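Side-chain contacts in protein Pcdhgb2 (Mus musculus, PDB 5SZR), which probably mediates calcium-dependent cell adhesion and may help to establish and maintain specific neuronal connections in the brain: residues A356-S361 against A365-H370; D71-K76 against R135-G140. One frame throughout, in Å; residues are numbered along the deposited sequence.

In the fold
The chain comprises extracellular cadherin domains 3-6, four beta-sandwiches strung end to end with calcium at the junctions. From the N terminus, contact 2 comes first: 71-76, in the loop between strands 63-66 and 77-85 of one domain, meets 135-140 of the next domain, closing a loop of 58 residues across a calcium-bound junction. Contact 1 follows in series, neither nested nor crossed with it. There, 356-361 and 365-370 flank three residues inside the last domain, joining the end of strand 350-357 to the start of strand 368-374 beside another calcium junction. The two lie on opposite sides of the chain's centre, their nearest atoms about 86 Å apart.

Contact 1: A356-S361 against A365-H370; sequences AVDADS and AWLSYH. With CA (calcium ion), chain R; CA (calcium ion), chain Q.
Asp-358 OD1, which lies over the methyl of Ala-365, is gripped twice: it binds the calcium of chain R at 2.5 Å, and its anti lone pair accepts the backbone N-H of Asp-360 at 3.1 Å, an Asx turn with a nearly straight bond (165°). This is the Asp-Ala-Asp calcium-binding motif of the sixth extracellular cadherin domain. Asp-358 chelates through both carboxylate oxygens, whereas Asp-360 bridges, giving OD2 to that calcium and OD1 to the calcium of chain Q. Asn-319, Asn-321, Asn-364 and Asp-411 complete the first site.

Away from the calcium the contact is largely apolar. The carboxylate of Asp-358 swings to the calcium because CG lies opposite the backbone N (chi1 -163°), while CB stays against Ala-365 CB, 3.7 Å away. The Ala-365 methyl also sits close to the carbonyl oxygen of Asp-360. Leu-367 crosses Asp-358 obliquely and splits its branches: CD2 comes to 3.7 Å from Asp-358 OD2, and CD1 packs at 3.8 Å on Ala-356 CB. Val-409 of strand 402-410 touches both Ala-356 and Leu-367. An alanine in place of Leu-367 removes both branches, which would probably open a gap beside the Ala-356 methyl and leave OD2 of Asp-358 without the methyl that lies against it.

Strands 350-357 and 368-374 belong to different sheets of the sandwich, and Ala-356 and Tyr-369 meet between the two layers. Tyr-369 reaches across with its ring oblique to the methyl of Ala-356. At its far end, OH lies 3.5 Å from Ala-356 N, a weak and bent hydrogen bond (135°).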
# COMPACT_ATOMS: atom_id res chain seq x y z
N ALA A 356 -12.91 -0.16 61.04
CA ALA A 356 -11.72 0.15 60.26
C ALA A 356 -12.11 0.54 58.84
O ALA A 356 -13.18 0.18 58.35
CB ALA A 356 -10.74 -1.02 60.23
N VAL A 357 -11.22 1.29 58.19
CA VAL A 357 -11.38 1.71 56.80
C VAL A 357 -10.10 1.39 56.04
O VAL A 357 -9.07 1.06 56.62
CB VAL A 357 -11.72 3.21 56.68
CG1 VAL A 357 -13.12 3.48 57.22
CG2 VAL A 357 -10.68 4.05 57.40
N ASP A 358 -10.19 1.52 54.71
CA ASP A 358 -9.07 1.20 53.82
C ASP A 358 -9.21 2.05 52.57
O ASP A 358 -10.26 2.00 51.91
CB ASP A 358 -9.06 -0.29 53.48
CG ASP A 358 -7.73 -0.75 52.91
OD1 ASP A 358 -7.29 -0.19 51.88
OD2 ASP A 358 -7.13 -1.68 53.48
N ALA A 359 -8.17 2.82 52.24
CA ALA A 359 -8.24 3.77 51.14
C ALA A 359 -8.28 3.12 49.76
O ALA A 359 -8.56 3.81 48.77
CB ALA A 359 -7.06 4.74 51.21
N ASP A 360 -7.99 1.82 49.66
CA ASP A 360 -7.90 1.17 48.36
C ASP A 360 -9.28 0.78 47.84
O ASP A 360 -10.30 1.27 48.34
CB ASP A 360 -6.98 -0.04 48.45
CG ASP A 360 -5.56 0.34 48.82
OD1 ASP A 360 -5.09 1.40 48.36
OD2 ASP A 360 -4.90 -0.41 49.58
N SER A 361 -9.32 -0.10 46.84
CA SER A 361 -10.56 -0.54 46.22
C SER A 361 -10.56 -2.05 46.07
O SER A 361 -9.52 -2.71 46.19
CB SER A 361 -10.77 0.12 44.85
OG SER A 361 -10.75 1.53 44.95
N ALA A 365 -9.26 -3.46 49.59
CA ALA A 365 -9.90 -2.78 50.71
C ALA A 365 -11.03 -3.61 51.33
O ALA A 365 -11.86 -3.06 52.06
CB ALA A 365 -10.44 -1.41 50.28
N TRP A 366 -11.08 -4.91 51.05
CA TRP A 366 -12.08 -5.79 51.64
C TRP A 366 -11.55 -6.29 52.99
O TRP A 366 -10.65 -7.14 53.04
CB TRP A 366 -12.41 -6.96 50.71
CG TRP A 366 -13.67 -7.69 51.08
CD1 TRP A 366 -14.61 -7.29 52.00
CD2 TRP A 366 -14.14 -8.93 50.54
NE1 TRP A 366 -15.62 -8.22 52.06
CE2 TRP A 366 -15.36 -9.23 51.17
CE3 TRP A 366 -13.63 -9.82 49.59
CZ2 TRP A 366 -16.09 -10.38 50.88
CZ3 TRP A 366 -14.37 -10.96 49.30
CH2 TRP A 366 -15.58 -11.23 49.94
N LEU A 367 -12.11 -5.77 54.07
CA LEU A 367 -11.52 -6.00 55.39
C LEU A 367 -12.09 -7.25 56.04
O LEU A 367 -13.27 -7.57 55.88
CB LEU A 367 -11.74 -4.79 56.28
CG LEU A 367 -11.17 -3.52 55.65
CD1 LEU A 367 -11.15 -2.38 56.66
CD2 LEU A 367 -9.77 -3.78 55.08
N SER A 368 -11.23 -7.96 56.76
CA SER A 368 -11.61 -9.13 57.53
C SER A 368 -10.91 -9.05 58.88
O SER A 368 -9.76 -8.60 58.96
CB SER A 368 -11.25 -10.43 56.82
OG SER A 368 -9.87 -10.70 56.95
N TYR A 369 -11.60 -9.50 59.92
CA TYR A 369 -11.18 -9.31 61.31
C TYR A 369 -10.84 -10.65 61.93
O TYR A 369 -11.62 -11.61 61.82
CB TYR A 369 -12.30 -8.61 62.09
CG TYR A 369 -12.62 -7.23 61.56
CD1 TYR A 369 -12.08 -6.10 62.15
CD2 TYR A 369 -13.46 -7.06 60.46
CE1 TYR A 369 -12.36 -4.84 61.67
CE2 TYR A 369 -13.75 -5.80 59.97
CZ TYR A 369 -13.20 -4.69 60.57
OH TYR A 369 -13.48 -3.43 60.09
N HIS A 370 -9.69 -10.73 62.59
CA HIS A 370 -9.17 -11.99 63.11
C HIS A 370 -8.67 -11.81 64.54
O HIS A 370 -8.11 -10.77 64.88
CB HIS A 370 -8.04 -12.52 62.24
CG HIS A 370 -8.40 -12.63 60.79
ND1 HIS A 370 -8.84 -13.81 60.22
CD2 HIS A 370 -8.37 -11.72 59.80
CE1 HIS A 370 -9.08 -13.61 58.93
NE2 HIS A 370 -8.80 -12.34 58.65
CA CA R . -5.51 -1.92 51.40
CA CA Q . -4.43 1.87 45.99

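Contact 2: D71-K76 against R135-G140; sequences DFETAK and RDRDSG. With CA (calcium ion), chain L; CA (calcium ion), chain K; CA (calcium ion), chain J.
Glu-73 and Asp-138 meet at the calcium of chain K, where Glu-73 OE2 and Asp-138 OD1 stand 3.1 Å apart as two ligands of one ion. Their carboxylate planes are turned 65° from each other, and the metal probably offsets the repulsion between like charges. Glu-73 chelates this calcium with both oxygens, and OE1 also binds the calcium of chain J at 2.4 Å. Asp-138 bridges the other way, its OD2 binding the calcium of chain L. The three ions occupy the linker between the third and fourth extracellular cadherin domains, as at cadherin junctions generally.

A bend at chi2 (60°) folds Glu-73 back to the metals, with CG 3.4 Å from the carbonyl oxygen of Arg-137. Arg-137 NH1 lies 3.7 Å from Glu-73 CB. Beside them, Ser-139 OG approaches the edge of the Phe-72 ring at CE2 (3.4 Å), while Lys-76 CG lies over one ring face, toward its rim.

Asx turns set the ligands on both sides: Asp-71 OD1 accepts from Glu-73 N, and Asp-136 OD1 from Asp-138 N at 3.0 Å, each aspartate also binding calcium. Glu-16 and Asp-105 add ligands to the calciums of chains J and K and Asp-102 to that of chain K; Asn-104, Cys-106, Asn-142 and Asp-189 complete that of chain L. The first loop joins strands 63-66 and 77-85, the second strands 128-135 and 145-149, both of the following domain.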
# COMPACT_ATOMS: atom_id res chain seq x y z
N ASP A 71 13.02 -4.03 -56.65
CA ASP A 71 12.57 -3.33 -55.45
C ASP A 71 11.77 -2.10 -55.86
O ASP A 71 12.35 -1.10 -56.30
CB ASP A 71 13.76 -2.94 -54.57
CG ASP A 71 13.34 -2.19 -53.31
OD1 ASP A 71 12.16 -2.27 -52.92
OD2 ASP A 71 14.21 -1.52 -52.71
N PHE A 72 10.44 -2.17 -55.73
CA PHE A 72 9.58 -1.06 -56.11
C PHE A 72 9.91 0.21 -55.34
O PHE A 72 9.77 1.31 -55.86
CB PHE A 72 8.12 -1.46 -55.88
CG PHE A 72 7.13 -0.36 -56.20
CD1 PHE A 72 6.63 -0.21 -57.48
CD2 PHE A 72 6.68 0.49 -55.20
CE1 PHE A 72 5.72 0.78 -57.77
CE2 PHE A 72 5.77 1.49 -55.49
CZ PHE A 72 5.28 1.63 -56.77
N GLU A 73 10.37 0.07 -54.09
CA GLU A 73 10.70 1.23 -53.29
C GLU A 73 11.94 1.95 -53.80
O GLU A 73 12.13 3.13 -53.49
CB GLU A 73 10.88 0.82 -51.82
CG GLU A 73 9.56 0.59 -51.05
CD GLU A 73 8.69 -0.52 -51.65
OE1 GLU A 73 9.22 -1.61 -51.94
OE2 GLU A 73 7.48 -0.29 -51.83
N THR A 74 12.79 1.27 -54.57
CA THR A 74 13.99 1.86 -55.15
C THR A 74 13.78 2.34 -56.58
O THR A 74 14.26 3.42 -56.95
CB THR A 74 15.14 0.84 -55.12
OG1 THR A 74 15.35 0.38 -53.79
CG2 THR A 74 16.42 1.47 -55.64
N ALA A 75 13.08 1.57 -57.40
CA ALA A 75 12.81 1.98 -58.78
C ALA A 75 11.46 1.42 -59.20
O ALA A 75 11.22 0.21 -59.11
CB ALA A 75 13.91 1.49 -59.72
N LYS A 76 10.58 2.31 -59.66
CA LYS A 76 9.25 1.91 -60.10
C LYS A 76 9.18 1.56 -61.59
O LYS A 76 8.18 0.97 -62.02
CB LYS A 76 8.24 3.03 -59.81
CG LYS A 76 8.10 3.35 -58.34
CD LYS A 76 7.08 4.46 -58.12
CE LYS A 76 7.13 4.97 -56.70
NZ LYS A 76 6.40 6.26 -56.57
N ARG A 135 4.87 4.97 -39.97
CA ARG A 135 5.44 5.02 -41.30
C ARG A 135 5.26 3.66 -41.98
O ARG A 135 5.15 2.63 -41.31
CB ARG A 135 6.93 5.39 -41.27
CG ARG A 135 7.19 6.88 -41.06
CD ARG A 135 8.62 7.25 -41.43
NE ARG A 135 9.59 6.71 -40.49
CZ ARG A 135 10.09 7.40 -39.46
NH1 ARG A 135 10.97 6.83 -38.64
NH2 ARG A 135 9.70 8.65 -39.25
N ASP A 136 5.20 3.68 -43.31
CA ASP A 136 5.16 2.44 -44.09
C ASP A 136 5.70 2.74 -45.47
O ASP A 136 5.12 3.55 -46.20
CB ASP A 136 3.75 1.87 -44.16
CG ASP A 136 3.71 0.43 -44.65
OD1 ASP A 136 4.26 0.15 -45.75
OD2 ASP A 136 3.15 -0.42 -43.94
N ARG A 137 6.81 2.09 -45.84
CA ARG A 137 7.52 2.43 -47.06
C ARG A 137 6.79 1.99 -48.32
O ARG A 137 7.16 2.44 -49.41
CB ARG A 137 8.92 1.80 -47.03
CG ARG A 137 9.77 2.24 -45.84
CD ARG A 137 11.20 1.77 -46.00
NE ARG A 137 11.69 2.08 -47.34
CZ ARG A 137 12.78 1.55 -47.89
NH1 ARG A 137 13.14 1.90 -49.12
NH2 ARG A 137 13.51 0.67 -47.21
N ASP A 138 5.75 1.16 -48.21
CA ASP A 138 4.98 0.71 -49.35
C ASP A 138 4.01 1.80 -49.81
O ASP A 138 3.81 2.82 -49.13
CB ASP A 138 4.22 -0.57 -49.02
CG ASP A 138 5.13 -1.76 -48.82
OD1 ASP A 138 6.20 -1.80 -49.47
OD2 ASP A 138 4.79 -2.66 -48.02
N SER A 139 3.41 1.57 -50.97
CA SER A 139 2.44 2.48 -51.57
C SER A 139 1.02 1.92 -51.42
O SER A 139 0.82 0.74 -51.16
CB SER A 139 2.73 2.70 -53.06
OG SER A 139 3.99 3.32 -53.25
N GLY A 140 0.05 2.81 -51.60
CA GLY A 140 -1.35 2.41 -51.64
C GLY A 140 -1.79 1.71 -50.37
O GLY A 140 -1.44 2.10 -49.25
CA CA L . 3.42 -2.49 -45.86
CA CA K . 6.91 -2.67 -51.68
CA CA J . 10.51 -3.59 -51.87
O HOH W 1 11.86 -2.94 -49.57
O HOH W 2 12.06 -5.30 -52.15